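CBS domain protein (Sulfolobus tokodaii, PDB 2EF7) is of uncharacterised function but, as a tandem CBS-domain protein, probably binds an adenosine-containing ligand in a regulatory role. Local coordinates at residues A[2-10]-A[80-89]. Sequence-based numbering, arbitrary orientation.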
loop_
_atom_site.group_PDB
_atom_site.type_symbol
_atom_site.label_atom_id
_atom_site.label_comp_id
_atom_site.label_asym_id
_atom_site.label_seq_id
_atom_site.Cartn_x
_atom_site.Cartn_y
_atom_site.Cartn_z
ATOM N N GLU A 2 18.824 -15.570 -6.521
ATOM C CA GLU A 2 18.115 -16.158 -7.649
ATOM C C GLU A 2 16.793 -15.415 -7.865
ATOM O O GLU A 2 16.330 -14.698 -6.981
ATOM C CB GLU A 2 17.847 -17.640 -7.372
ATOM C CG GLU A 2 19.104 -18.427 -7.034
ATOM C CD GLU A 2 18.808 -19.857 -6.621
ATOM O OE1 GLU A 2 19.772 -20.606 -6.350
ATOM O OE2 GLU A 2 17.616 -20.231 -6.563
ATOM N N GLU A 3 16.193 -15.585 -9.040
ATOM C CA GLU A 3 14.926 -14.929 -9.337
ATOM C C GLU A 3 13.780 -15.577 -8.566
ATOM O O GLU A 3 13.745 -16.789 -8.407
ATOM C CB GLU A 3 14.618 -15.016 -10.840
ATOM C CG GLU A 3 15.543 -14.195 -11.741
ATOM C CD GLU A 3 15.283 -14.437 -13.223
ATOM O OE1 GLU A 3 15.319 -15.616 -13.644
ATOM O OE2 GLU A 3 15.047 -13.455 -13.964
ATOM N N GLU A 4 12.857 -14.764 -8.069
ATOM C CA GLU A 4 11.679 -15.282 -7.376
ATOM C C GLU A 4 10.798 -15.730 -8.538
ATOM O O GLU A 4 10.925 -15.183 -9.630
ATOM C CB GLU A 4 10.961 -14.165 -6.618
ATOM C CG GLU A 4 11.739 -13.563 -5.479
ATOM C CD GLU A 4 11.693 -14.423 -4.242
ATOM O OE1 GLU A 4 11.925 -15.645 -4.363
ATOM O OE2 GLU A 4 11.428 -13.878 -3.150
ATOM N N ILE A 5 9.920 -16.707 -8.332
ATOM C CA ILE A 5 9.057 -17.147 -9.426
ATOM C C ILE A 5 7.573 -16.975 -9.109
ATOM O O ILE A 5 7.166 -17.056 -7.956
ATOM C CB ILE A 5 9.329 -18.623 -9.827
ATOM C CG1 ILE A 5 8.905 -19.572 -8.708
ATOM C CG2 ILE A 5 10.814 -18.809 -10.145
ATOM C CD1 ILE A 5 8.912 -21.044 -9.125
ATOM N N VAL A 6 6.785 -16.727 -10.150
ATOM C CA VAL A 6 5.337 -16.524 -10.053
ATOM C C VAL A 6 4.624 -17.466 -9.078
ATOM O O VAL A 6 3.863 -17.029 -8.218
ATOM C CB VAL A 6 4.695 -16.661 -11.459
ATOM C CG1 VAL A 6 3.178 -16.614 -11.366
ATOM C CG2 VAL A 6 5.214 -15.540 -12.364
ATOM N N LYS A 7 4.888 -18.757 -9.233
ATOM C CA LYS A 7 4.309 -19.809 -8.407
ATOM C C LYS A 7 4.310 -19.500 -6.902
ATOM O O LYS A 7 3.330 -19.767 -6.206
ATOM C CB LYS A 7 5.066 -21.118 -8.685
ATOM C CG LYS A 7 4.543 -22.356 -7.978
ATOM C CD LYS A 7 5.412 -23.564 -8.317
ATOM C CE LYS A 7 4.905 -24.827 -7.639
ATOM N NZ LYS A 7 3.556 -25.215 -8.135
ATOM N N GLU A 8 5.401 -18.927 -6.396
ATOM C CA GLU A 8 5.492 -18.618 -4.962
ATOM C C GLU A 8 4.754 -17.359 -4.519
ATOM O O GLU A 8 4.628 -17.107 -3.314
ATOM C CB GLU A 8 6.962 -18.496 -4.536
ATOM C CG GLU A 8 7.750 -19.805 -4.661
ATOM C CD GLU A 8 7.069 -20.951 -3.921
ATOM O OE1 GLU A 8 6.698 -21.960 -4.588
ATOM O OE2 GLU A 8 6.891 -20.837 -2.680
ATOM N N TYR A 9 4.256 -16.566 -5.467
ATOM C CA TYR A 9 3.563 -15.334 -5.093
ATOM C C TYR A 9 2.142 -15.188 -5.614
ATOM O O TYR A 9 1.435 -14.250 -5.243
ATOM C CB TYR A 9 4.395 -14.125 -5.530
ATOM C CG TYR A 9 5.616 -13.935 -4.671
ATOM C CD1 TYR A 9 5.565 -13.140 -3.526
ATOM C CD2 TYR A 9 6.797 -14.619 -4.948
ATOM C CE1 TYR A 9 6.653 -13.038 -2.676
ATOM C CE2 TYR A 9 7.895 -14.524 -4.098
ATOM C CZ TYR A 9 7.812 -13.733 -2.966
ATOM O OH TYR A 9 8.889 -13.638 -2.119
HETATM N N MSE A 10 1.727 -16.112 -6.470
HETATM C CA MSE A 10 0.390 -16.074 -7.044
HETATM C C MSE A 10 -0.665 -16.491 -6.028
HETATM O O MSE A 10 -0.384 -17.211 -5.077
HETATM C CB MSE A 10 0.308 -17.016 -8.245
HETATM C CG MSE A 10 0.382 -18.490 -7.862
HETATM SE SE MSE A 10 0.277 -19.659 -9.384
HETATM C CE MSE A 10 0.506 -21.372 -8.502
ATOM N N ILE A 80 0.652 -16.075 -17.947
ATOM C CA ILE A 80 2.051 -16.243 -17.584
ATOM C C ILE A 80 2.208 -17.615 -16.915
ATOM O O ILE A 80 1.351 -18.034 -16.135
ATOM C CB ILE A 80 2.519 -15.138 -16.607
ATOM C CG1 ILE A 80 4.037 -15.215 -16.421
ATOM C CG2 ILE A 80 1.786 -15.256 -15.277
ATOM C CD1 ILE A 80 4.815 -14.645 -17.607
ATOM N N ARG A 81 3.288 -18.328 -17.232
ATOM C CA ARG A 81 3.524 -19.639 -16.626
ATOM C C ARG A 81 3.932 -19.492 -15.164
ATOM O O ARG A 81 4.590 -18.523 -14.791
ATOM C CB ARG A 81 4.612 -20.400 -17.388
ATOM C CG ARG A 81 4.240 -20.739 -18.815
ATOM C CD ARG A 81 5.186 -21.772 -19.394
ATOM N NE ARG A 81 4.704 -22.284 -20.675
ATOM C CZ ARG A 81 5.271 -23.282 -21.345
ATOM N NH1 ARG A 81 6.350 -23.885 -20.858
ATOM N NH2 ARG A 81 4.761 -23.677 -22.506
ATOM N N GLU A 82 3.547 -20.458 -14.337
ATOM C CA GLU A 82 3.875 -20.414 -12.914
ATOM C C GLU A 82 5.372 -20.545 -12.656
ATOM O O GLU A 82 5.870 -20.110 -11.613
ATOM C CB GLU A 82 3.124 -21.515 -12.155
ATOM C CG GLU A 82 3.282 -22.901 -12.749
ATOM C CD GLU A 82 2.581 -23.973 -11.925
ATOM O OE1 GLU A 82 1.776 -23.613 -11.042
ATOM O OE2 GLU A 82 2.832 -25.173 -12.166
ATOM N N ASP A 83 6.088 -21.143 -13.604
ATOM C CA ASP A 83 7.533 -21.299 -13.458
ATOM C C ASP A 83 8.278 -20.037 -13.870
ATOM O O ASP A 83 9.491 -19.982 -13.764
ATOM C CB ASP A 83 8.058 -22.475 -14.299
ATOM C CG ASP A 83 7.706 -23.821 -13.704
ATOM O OD1 ASP A 83 7.599 -23.914 -12.460
ATOM O OD2 ASP A 83 7.556 -24.791 -14.477
ATOM N N SER A 84 7.551 -19.032 -14.351
ATOM C CA SER A 84 8.178 -17.777 -14.788
ATOM C C SER A 84 8.741 -16.944 -13.652
ATOM O O SER A 84 8.203 -16.935 -12.540
ATOM C CB SER A 84 7.180 -16.879 -15.516
ATOM O OG SER A 84 6.629 -17.521 -16.652
ATOM N N PRO A 85 9.840 -16.220 -13.930
ATOM C CA PRO A 85 10.448 -15.363 -12.912
ATOM C C PRO A 85 9.469 -14.204 -12.702
ATOM O O PRO A 85 8.721 -13.842 -13.609
ATOM C CB PRO A 85 11.740 -14.890 -13.575
ATOM C CG PRO A 85 12.079 -16.015 -14.515
ATOM C CD PRO A 85 10.725 -16.361 -15.100
ATOM N N ILE A 86 9.477 -13.635 -11.504
ATOM C CA ILE A 86 8.604 -12.522 -11.157
ATOM C C ILE A 86 8.627 -11.393 -12.187
ATOM O O ILE A 86 7.586 -10.910 -12.613
ATOM C CB ILE A 86 9.011 -11.945 -9.784
ATOM C CG1 ILE A 86 8.753 -12.995 -8.704
ATOM C CG2 ILE A 86 8.254 -10.645 -9.495
ATOM C CD1 ILE A 86 7.296 -13.367 -8.558
ATOM N N THR A 87 9.823 -10.975 -12.580
ATOM C CA THR A 87 9.959 -9.883 -13.535
ATOM C C THR A 87 9.358 -10.208 -14.887
ATOM O O THR A 87 9.005 -9.309 -15.645
ATOM C CB THR A 87 11.429 -9.473 -13.702
ATOM O OG1 THR A 87 12.205 -10.589 -14.146
ATOM C CG2 THR A 87 11.973 -8.985 -12.380
ATOM N N GLY A 88 9.234 -11.494 -15.187
ATOM C CA GLY A 88 8.633 -11.885 -16.444
ATOM C C GLY A 88 7.172 -11.478 -16.421
ATOM O O GLY A 88 6.645 -10.923 -17.393
ATOM N N ALA A 89 6.510 -11.763 -15.306
ATOM C CA ALA A 89 5.108 -11.397 -15.148
ATOM C C ALA A 89 5.010 -9.868 -15.225
ATOM O O ALA A 89 4.085 -9.321 -15.826
ATOM C CB ALA A 89 4.584 -11.896 -13.801
#
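I5 and P85 form a single beta bridge, with their CA atoms 4.2 Å apart. The contact joins the two halves of the CBS pair: the N-terminal residues lie on the second CBS motif, where residues 3-7 run along the type I turn R81-S84 and the start of helix 86-96, with Y9 and M10 adding to the contact.

Three backbone hydrogen bonds fix the register. I86 N, in the first turn of that helix, donates to E4 O at 2.8 Å, tilted out of the carbonyl plane. V6 N reaches S84 O almost head-on, with a C=O...N angle of 174°, whereas K7 N uses an in-plane lone pair of E82 O. The turn is braced from within, because S84 donates two hydrogen bonds to R81 O, through its backbone N and its OG, both from one side of that carbonyl.

Apolar contacts centre on V6. Its CG2, anti to the carbonyl carbon, extends to A89 CB at 4.0 Å and also meets I80 CG1, while V103 of strand 100-104 packs on the same side chain. Replacing V6 by an alanine removes both gamma methyls and is likely to leave a gap beside I80 and A89. I86 CG1 presses on E4 CB, and its CD1 lies obliquely to the Y9 ring, 3.9 Å from CD2. I119 and A122 of helix 116-126 also touch I86, and Y9 OH hydrogen-bonds D125 of that helix.

Charged groups add longer-range contacts. The K7 and E82 side chains extend alongside each other in the same direction, but K7 NZ and E82 OE1 make only a long salt bridge of 3.8 Å. The E3 side chain passes P85 at a slant, its OE1 3.4 Å from P85 CG.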